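Local coordinates for hydrolase (Thermus thermophilus, PDB 1UFO), which is a probable hydrolase of the alpha/beta hydrolase fold whose natural substrate is not established, at residues E6-A11 with A17-A22; K24-A29 with E97-R102. All blocks are in the same frame, centred on the assembly; numbering follows the deposited sequence.

Contact 1: residues E6-A11 with A17-A22; sequences ERLTLA and ARIPEA
Glu-6 and Ala-17 face each other as an antiparallel hydrogen-bonded pair in the beta hairpin built from strands 3-10 and 13-20. Both backbone bonds of the pair are made. Glu-6 N gives its hydrogen to Ala-17 O at 2.9 Å; Ala-17 N returns one to Glu-6 O at 2.7 Å. The side chains of this pair and of Leu-8 and Ile-19 converge on one face of the hairpin, where the packing is closest. Leu-8 lays CD1 against the methyl of Ala-17 at 3.8 Å from CB, while its contact with Ile-19 is looser, CD1 to CD1 4.4 Å. Glu-6, partly exposed, comes over Ile-19 from the neighbouring strand. Its CG stands between the backbone N and the carbonyl carbon (chi1 41°), which swings the chain across the strand gap and brings CG to 3.6 Å from Ile-19 CD1. The carboxylate carbon lies by the same methyl (Glu-6 CD to Ile-19 CD1 3.7 Å), the carboxylate oxygens stay near, and OE1 pairs with Arg-4 in a salt bridge. Replacing Glu-6 by an alanine would probably uncover the Ile-19 methyl and leave Arg-4 without this carboxylate partner. Only the Glu-6/Ala-17 pair falls within both segments, whose short strand axes stand at 108° to one another: the hairpin continues through Leu-8 with Val-15 and Ile-19 with Arg-4, and the segments bury just 205 Å² between them. Strand 3-10 is one of the two outermost strands of the sheet within the chain, and strand 13-20 joins it to strand 52-56, on which Ala-17 touches Leu-55 and Ile-19 touches Leu-53; Leu-8 reaches Phe-103 at the end of helix 77-103.

Contact 2: residues K24-A29 with E97-R102; sequences KALLLA and EEAERR
In the crossover from strand 52-56 through helix 77-103 to strand 107-112, the helix packs on Leu-26 of the intervening strand 25-30. A single methyl does the touching. Leu-26 CD1 rests against the helix backbone at Ala-99, 3.7 Å from Ala-99 O, and also lies 4.1 Å from Ala-99 CB. The same CD1 is 4.0 Å from the backbone nitrogen Glu-100 N. With CG anti to the carbonyl carbon (chi1 -71°), CD1 continues away from CA (chi2 154°) and so becomes the methyl that reaches the helix. Because alanine ends at CB, the helix backbone itself can come within van der Waals range of the leucine, and no hydrogen bond crosses the contact. Strand 25-30 runs between strands 52-56 and 107-112, parallel to both, in the parallel part of the alpha/beta hydrolase sheet, and helix 77-103 leads by a short loop into strand 107-112; the leucine therefore touches the helix that directly precedes the neighbouring strand. Phe-103 and Leu-105 also pack on Leu-26, and Leu-55 on Ala-99, so apolar groups continue past the two segments. A further flank of the helix, turned partly toward strand 3-10, carries charge. There Glu-98, Arg-101 and Arg-102 form a salt-bridge network: Arg-102 brings NE and NH1 side-on to the one oxygen OE1 of Glu-98, with NH1 at 3.2 Å, while Arg-101 NH1 meets Glu-98 OE2 at 2.6 Å. Glu-97 O stands 3.6 Å above the plane of the Arg-101 guanidinium, over its centre.

In the fold
Contacts 1 and 2 lie on the same side of the chain's centre, with their own centres about 9 Å apart, and follow one another in sequence: the hairpin of contact 1 closes before strand 25-30 of contact 2 begins. Both reach the same sheet, with strand 52-56 between strands 13-20 and 25-30. They also meet directly, since Arg-102 NH1 lies 2.9 Å from Thr-9 O, a probable hydrogen bond, and Leu-10 packs against Glu-98 and Arg-102. Helix 77-103 thus touches both the edge hairpin and the inner strand. Neither contact includes a residue of the probable catalytic triad, Ser-113, His-217 and Asp-183; Ser-113 follows strand 107-112, next to strand 25-30.

Contact 1: residues E6-A11 with A17-A22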
ATOM      1  N   GLU A   6     -17.850 -23.887   0.372  1.00 19.62           N
ATOM      2  CA  GLU A   6     -17.939 -25.275   0.013  1.00 22.45           C
ATOM      3  C   GLU A   6     -16.592 -25.907  -0.186  1.00 21.35           C
ATOM      4  O   GLU A   6     -15.561 -25.204  -0.234  1.00 19.21           O
ATOM      5  CB  GLU A   6     -18.785 -25.510  -1.237  1.00 25.26           C
ATOM      6  CG  GLU A   6     -18.666 -24.585  -2.373  1.00 28.81           C
ATOM      7  CD  GLU A   6     -19.770 -24.889  -3.407  1.00 29.33           C
ATOM      8  OE1 GLU A   6     -20.860 -24.248  -3.418  1.00 32.02           O
ATOM      9  OE2 GLU A   6     -19.557 -25.803  -4.190  1.00 28.95           O
ATOM     10  N   ARG A   7     -16.598 -27.234  -0.229  1.00 21.67           N
ATOM     11  CA  ARG A   7     -15.378 -28.004  -0.479  1.00 20.52           C
ATOM     12  C   ARG A   7     -15.446 -28.523  -1.901  1.00 20.94           C
ATOM     13  O   ARG A   7     -16.450 -29.162  -2.281  1.00 21.14           O
ATOM     14  CB  ARG A   7     -15.236 -29.196   0.492  1.00 22.87           C
ATOM     15  CG  ARG A   7     -15.286 -28.838   2.011  1.00 25.34           C
ATOM     16  CD  ARG A   7     -13.961 -28.135   2.549  1.00 29.92           C
ATOM     17  NE  ARG A   7     -12.911 -29.097   2.468  1.00 30.52           N
ATOM     18  CZ  ARG A   7     -12.371 -29.722   3.501  1.00 28.26           C
ATOM     19  NH1 ARG A   7     -11.446 -30.613   3.240  1.00 30.12           N
ATOM     20  NH2 ARG A   7     -12.684 -29.392   4.763  1.00 28.45           N
ATOM     21  N   LEU A   8     -14.419 -28.232  -2.700  1.00 16.48           N
ATOM     22  CA  LEU A   8     -14.359 -28.682  -4.092  1.00 18.64           C
ATOM     23  C   LEU A   8     -13.203 -29.634  -4.192  1.00 18.88           C
ATOM     24  O   LEU A   8     -12.402 -29.745  -3.250  1.00 19.75           O
ATOM     25  CB  LEU A   8     -14.027 -27.513  -4.991  1.00 18.13           C
ATOM     26  CG  LEU A   8     -14.966 -26.349  -4.862  1.00 17.85           C
ATOM     27  CD1 LEU A   8     -14.498 -25.242  -5.773  1.00 17.27           C
ATOM     28  CD2 LEU A   8     -16.390 -26.809  -5.298  1.00 20.75           C
ATOM     29  N   THR A   9     -13.118 -30.316  -5.327  1.00 18.23           N
ATOM     30  CA  THR A   9     -11.989 -31.173  -5.637  1.00 18.83           C
ATOM     31  C   THR A   9     -11.314 -30.598  -6.862  1.00 18.90           C
ATOM     32  O   THR A   9     -11.957 -30.453  -7.894  1.00 19.13           O
ATOM     33  CB  THR A   9     -12.413 -32.649  -5.924  1.00 22.44           C
ATOM     34  OG1 THR A   9     -13.033 -33.185  -4.747  1.00 22.56           O
ATOM     35  CG2 THR A   9     -11.122 -33.504  -6.280  1.00 22.57           C
ATOM     36  N   LEU A  10     -10.009 -30.222  -6.732  1.00 17.98           N
ATOM     37  CA  LEU A  10      -9.261 -29.649  -7.851  1.00 18.76           C
ATOM     38  C   LEU A  10      -7.917 -30.314  -7.880  1.00 19.18           C
ATOM     39  O   LEU A  10      -7.272 -30.384  -6.856  1.00 17.91           O
ATOM     40  CB  LEU A  10      -9.065 -28.173  -7.617  1.00 18.73           C
ATOM     41  CG  LEU A  10     -10.318 -27.336  -7.754  1.00 20.48           C
ATOM     42  CD1 LEU A  10     -10.034 -25.919  -7.135  1.00 23.50           C
ATOM     43  CD2 LEU A  10     -10.635 -27.192  -9.211  1.00 24.88           C
ATOM     44  N   ALA A  11      -7.560 -30.872  -9.040  1.00 20.19           N
ATOM     45  CA  ALA A  11      -6.267 -31.529  -9.229  1.00 20.09           C
ATOM     46  C   ALA A  11      -6.105 -32.616  -8.173  1.00 19.95           C
ATOM     47  O   ALA A  11      -5.001 -32.926  -7.680  1.00 20.00           O
ATOM     48  CB  ALA A  11      -5.169 -30.466  -9.112  1.00 22.12           C
ATOM     49  N   ALA A  17     -13.471 -23.501  -0.529  1.00 11.15           N
ATOM     50  CA  ALA A  17     -13.815 -22.399  -1.411  1.00 12.16           C
ATOM     51  C   ALA A  17     -14.828 -21.439  -0.825  1.00 13.16           C
ATOM     52  O   ALA A  17     -15.820 -21.881  -0.202  1.00 14.42           O
ATOM     53  CB  ALA A  17     -14.368 -22.913  -2.753  1.00 13.74           C
ATOM     54  N   ARG A  18     -14.590 -20.151  -0.961  1.00 12.71           N
ATOM     55  CA  ARG A  18     -15.579 -19.161  -0.520  1.00 13.23           C
ATOM     56  C   ARG A  18     -16.028 -18.541  -1.813  1.00 12.64           C
ATOM     57  O   ARG A  18     -15.318 -17.795  -2.502  1.00 11.27           O
ATOM     58  CB  ARG A  18     -14.919 -18.124   0.392  1.00 16.57           C
ATOM     59  CG  ARG A  18     -15.912 -17.231   1.044  1.00 23.98           C
ATOM     60  CD  ARG A  18     -16.324 -17.730   2.494  1.00 27.67           C
ATOM     61  NE  ARG A  18     -17.082 -16.647   3.144  1.00 33.31           N
ATOM     62  CZ  ARG A  18     -16.609 -15.397   3.222  1.00 34.98           C
ATOM     63  NH1 ARG A  18     -15.387 -15.131   2.713  1.00 35.47           N
ATOM     64  NH2 ARG A  18     -17.381 -14.390   3.696  1.00 34.81           N
ATOM     65  N   ILE A  19     -17.269 -18.875  -2.179  1.00 12.03           N
ATOM     66  CA  ILE A  19     -17.776 -18.522  -3.498  1.00 12.68           C
ATOM     67  C   ILE A  19     -18.848 -17.446  -3.529  1.00 12.65           C
ATOM     68  O   ILE A  19     -19.967 -17.664  -3.029  1.00 14.87           O
ATOM     69  CB  ILE A  19     -18.319 -19.807  -4.191  1.00 13.35           C
ATOM     70  CG1 ILE A  19     -17.223 -20.890  -4.184  1.00 12.43           C
ATOM     71  CG2 ILE A  19     -18.859 -19.440  -5.596  1.00 13.42           C
ATOM     72  CD1 ILE A  19     -17.627 -22.299  -4.953  1.00 13.43           C
ATOM     73  N   PRO A  20     -18.558 -16.303  -4.152  1.00 12.13           N
ATOM     74  CA  PRO A  20     -19.582 -15.232  -4.196  1.00 12.38           C
ATOM     75  C   PRO A  20     -20.556 -15.590  -5.311  1.00 12.97           C
ATOM     76  O   PRO A  20     -20.221 -16.330  -6.242  1.00 11.56           O
ATOM     77  CB  PRO A  20     -18.787 -13.964  -4.491  1.00 15.35           C
ATOM     78  CG  PRO A  20     -17.602 -14.483  -5.319  1.00 13.86           C
ATOM     79  CD  PRO A  20     -17.284 -15.883  -4.769  1.00 12.90           C
ATOM     80  N   GLU A  21     -21.732 -14.962  -5.294  1.00 12.61           N
ATOM     81  CA  GLU A  21     -22.676 -15.339  -6.329  1.00 13.20           C
ATOM     82  C   GLU A  21     -22.303 -14.810  -7.674  1.00 13.87           C
ATOM     83  O   GLU A  21     -22.740 -15.348  -8.698  1.00 13.14           O
ATOM     84  CB  GLU A  21     -24.091 -14.831  -5.994  1.00 13.69           C
ATOM     85  CG  GLU A  21     -24.236 -13.337  -6.039  1.00 14.07           C
ATOM     86  CD  GLU A  21     -25.616 -12.861  -5.491  1.00 17.98           C
ATOM     87  OE1 GLU A  21     -25.640 -12.244  -4.388  1.00 16.80           O
ATOM     88  OE2 GLU A  21     -26.659 -13.162  -6.151  1.00 18.08           O
ATOM     89  N   ALA A  22     -21.427 -13.797  -7.718  1.00 12.11           N
ATOM     90  CA  ALA A  22     -20.992 -13.205  -8.983  1.00 12.48           C
ATOM     91  C   ALA A  22     -19.458 -13.133  -8.996  1.00 13.71           C
ATOM     92  O   ALA A  22     -18.896 -12.063  -8.770  1.00 15.06           O
ATOM     93  CB  ALA A  22     -21.543 -11.778  -9.204  1.00 14.76           C
TER

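Contact 2: residues K24-A29 with E97-R102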
ATOM      1  N   LYS A  24     -15.784 -12.597 -10.194  1.00 12.77           N
ATOM      2  CA  LYS A  24     -15.132 -11.854 -11.286  1.00 11.82           C
ATOM      3  C   LYS A  24     -13.633 -12.270 -11.423  1.00 12.60           C
ATOM      4  O   LYS A  24     -13.024 -11.954 -12.426  1.00 12.79           O
ATOM      5  CB  LYS A  24     -15.191 -10.322 -11.068  1.00 14.02           C
ATOM      6  CG  LYS A  24     -14.412  -9.842  -9.840  1.00 14.86           C
ATOM      7  CD  LYS A  24     -14.618  -8.351  -9.582  1.00 14.87           C
ATOM      8  CE  LYS A  24     -13.778  -7.881  -8.345  1.00 16.63           C
ATOM      9  NZ  LYS A  24     -13.990  -6.377  -8.226  1.00 17.23           N
ATOM     10  N   ALA A  25     -13.119 -12.970 -10.428  1.00 10.65           N
ATOM     11  CA  ALA A  25     -11.693 -13.424 -10.463  1.00 11.25           C
ATOM     12  C   ALA A  25     -11.483 -14.534  -9.467  1.00 10.47           C
ATOM     13  O   ALA A  25     -12.317 -14.726  -8.554  1.00 11.03           O
ATOM     14  CB  ALA A  25     -10.774 -12.237 -10.040  1.00 11.15           C
ATOM     15  N   LEU A  26     -10.359 -15.275  -9.581  1.00  8.87           N
ATOM     16  CA  LEU A  26     -10.041 -16.338  -8.602  1.00  8.89           C
ATOM     17  C   LEU A  26      -8.875 -15.851  -7.758  1.00  9.42           C
ATOM     18  O   LEU A  26      -8.000 -15.195  -8.275  1.00  9.95           O
ATOM     19  CB  LEU A  26      -9.525 -17.617  -9.357  1.00 11.28           C
ATOM     20  CG  LEU A  26     -10.584 -18.376 -10.145  1.00 13.67           C
ATOM     21  CD1 LEU A  26      -9.903 -19.158 -11.326  1.00 14.15           C
ATOM     22  CD2 LEU A  26     -11.304 -19.292  -9.136  1.00 15.91           C
ATOM     23  N   LEU A  27      -8.866 -16.208  -6.485  1.00  8.57           N
ATOM     24  CA  LEU A  27      -7.682 -15.925  -5.651  1.00  8.50           C
ATOM     25  C   LEU A  27      -7.364 -17.246  -4.967  1.00  8.67           C
ATOM     26  O   LEU A  27      -8.138 -17.740  -4.150  1.00  9.54           O
ATOM     27  CB  LEU A  27      -7.958 -14.848  -4.589  1.00 10.71           C
ATOM     28  CG  LEU A  27      -6.794 -14.515  -3.669  1.00 10.63           C
ATOM     29  CD1 LEU A  27      -5.572 -14.049  -4.528  1.00 12.42           C
ATOM     30  CD2 LEU A  27      -7.135 -13.475  -2.644  1.00 12.12           C
ATOM     31  N   LEU A  28      -6.216 -17.835  -5.309  1.00  7.01           N
ATOM     32  CA  LEU A  28      -5.737 -19.043  -4.614  1.00  8.12           C
ATOM     33  C   LEU A  28      -4.868 -18.543  -3.484  1.00  8.85           C
ATOM     34  O   LEU A  28      -3.873 -17.841  -3.740  1.00  9.91           O
ATOM     35  CB  LEU A  28      -4.907 -19.984  -5.582  1.00  9.03           C
ATOM     36  CG  LEU A  28      -4.237 -21.179  -4.864  1.00  9.25           C
ATOM     37  CD1 LEU A  28      -5.256 -22.079  -4.151  1.00 10.23           C
ATOM     38  CD2 LEU A  28      -3.451 -22.040  -5.965  1.00 12.35           C
ATOM     39  N   ALA A  29      -5.217 -18.920  -2.267  1.00  8.46           N
ATOM     40  CA  ALA A  29      -4.484 -18.450  -1.039  1.00  8.19           C
ATOM     41  C   ALA A  29      -3.748 -19.595  -0.408  1.00  9.04           C
ATOM     42  O   ALA A  29      -4.316 -20.664  -0.224  1.00  8.62           O
ATOM     43  CB  ALA A  29      -5.481 -17.821  -0.038  1.00 10.06           C
ATOM     44  N   GLU A  97      -4.012 -24.209 -12.044  1.00 14.38           N
ATOM     45  CA  GLU A  97      -4.263 -24.488 -13.458  1.00 15.37           C
ATOM     46  C   GLU A  97      -5.640 -25.137 -13.642  1.00 16.64           C
ATOM     47  O   GLU A  97      -6.321 -24.755 -14.597  1.00 15.43           O
ATOM     48  CB  GLU A  97      -3.088 -25.313 -14.053  1.00 18.11           C
ATOM     49  CG  GLU A  97      -1.867 -24.478 -14.058  1.00 19.64           C
ATOM     50  CD  GLU A  97      -0.636 -25.269 -14.486  1.00 23.27           C
ATOM     51  OE1 GLU A  97      -0.626 -26.548 -14.349  1.00 26.57           O
ATOM     52  OE2 GLU A  97       0.332 -24.579 -14.890  1.00 24.32           O
ATOM     53  N   GLU A  98      -6.076 -26.029 -12.754  1.00 14.62           N
ATOM     54  CA  GLU A  98      -7.389 -26.624 -12.889  1.00 15.13           C
ATOM     55  C   GLU A  98      -8.484 -25.544 -12.614  1.00 15.13           C
ATOM     56  O   GLU A  98      -9.518 -25.493 -13.315  1.00 15.05           O
ATOM     57  CB  GLU A  98      -7.575 -27.817 -11.921  1.00 14.79           C
ATOM     58  CG  GLU A  98      -9.020 -28.401 -11.846  1.00 18.63           C
ATOM     59  CD  GLU A  98      -9.556 -28.809 -13.201  1.00 23.52           C
ATOM     60  OE1 GLU A  98     -10.824 -28.827 -13.360  1.00 26.00           O
ATOM     61  OE2 GLU A  98      -8.692 -29.126 -14.061  1.00 23.19           O
ATOM     62  N   ALA A  99      -8.263 -24.680 -11.636  1.00 13.88           N
ATOM     63  CA  ALA A  99      -9.303 -23.714 -11.311  1.00 13.08           C
ATOM     64  C   ALA A  99      -9.500 -22.778 -12.524  1.00 14.91           C
ATOM     65  O   ALA A  99     -10.604 -22.388 -12.887  1.00 14.31           O
ATOM     66  CB  ALA A  99      -8.831 -22.873 -10.043  1.00 12.66           C
ATOM     67  N   GLU A 100      -8.406 -22.390 -13.163  1.00 14.75           N
ATOM     68  CA  GLU A 100      -8.514 -21.491 -14.298  1.00 16.01           C
ATOM     69  C   GLU A 100      -9.269 -22.151 -15.422  1.00 17.35           C
ATOM     70  O   GLU A 100     -10.092 -21.490 -16.062  1.00 17.39           O
ATOM     71  CB  GLU A 100      -7.135 -21.114 -14.845  1.00 20.30           C
ATOM     72  CG  GLU A 100      -6.366 -20.243 -13.947  1.00 24.53           C
ATOM     73  CD  GLU A 100      -5.139 -19.756 -14.672  1.00 28.39           C
ATOM     74  OE1 GLU A 100      -5.222 -18.738 -15.414  1.00 28.78           O
ATOM     75  OE2 GLU A 100      -4.116 -20.457 -14.552  1.00 31.79           O
ATOM     76  N   ARG A 101      -8.977 -23.420 -15.679  1.00 16.89           N
ATOM     77  CA  ARG A 101      -9.689 -24.153 -16.778  1.00 18.15           C
ATOM     78  C   ARG A 101     -11.158 -24.258 -16.472  1.00 18.40           C
ATOM     79  O   ARG A 101     -12.025 -24.090 -17.354  1.00 17.52           O
ATOM     80  CB  ARG A 101      -9.129 -25.577 -16.933  1.00 20.68           C
ATOM     81  CG  ARG A 101      -7.775 -25.560 -17.735  1.00 24.27           C
ATOM     82  CD  ARG A 101      -7.303 -26.955 -18.093  1.00 27.95           C
ATOM     83  NE  ARG A 101      -7.323 -27.797 -16.913  1.00 27.19           N
ATOM     84  CZ  ARG A 101      -6.234 -28.084 -16.201  1.00 28.80           C
ATOM     85  NH1 ARG A 101      -6.353 -28.849 -15.115  1.00 25.61           N
ATOM     86  NH2 ARG A 101      -5.044 -27.633 -16.608  1.00 28.56           N
ATOM     87  N   ARG A 102     -11.436 -24.571 -15.215  1.00 16.43           N
ATOM     88  CA  ARG A 102     -12.800 -24.769 -14.777  1.00 16.27           C
ATOM     89  C   ARG A 102     -13.675 -23.549 -14.690  1.00 16.16           C
ATOM     90  O   ARG A 102     -14.856 -23.588 -15.155  1.00 16.85           O
ATOM     91  CB  ARG A 102     -12.790 -25.482 -13.436  1.00 19.50           C
ATOM     92  CG  ARG A 102     -14.138 -25.648 -12.865  1.00 22.10           C
ATOM     93  CD  ARG A 102     -14.088 -26.356 -11.533  1.00 22.32           C
ATOM     94  NE  ARG A 102     -13.172 -27.476 -11.509  1.00 22.62           N
ATOM     95  CZ  ARG A 102     -13.154 -28.370 -10.527  1.00 21.56           C
ATOM     96  NH1 ARG A 102     -12.255 -29.350 -10.542  1.00 22.58           N
ATOM     97  NH2 ARG A 102     -14.052 -28.280  -9.553  1.00 23.52           N
TER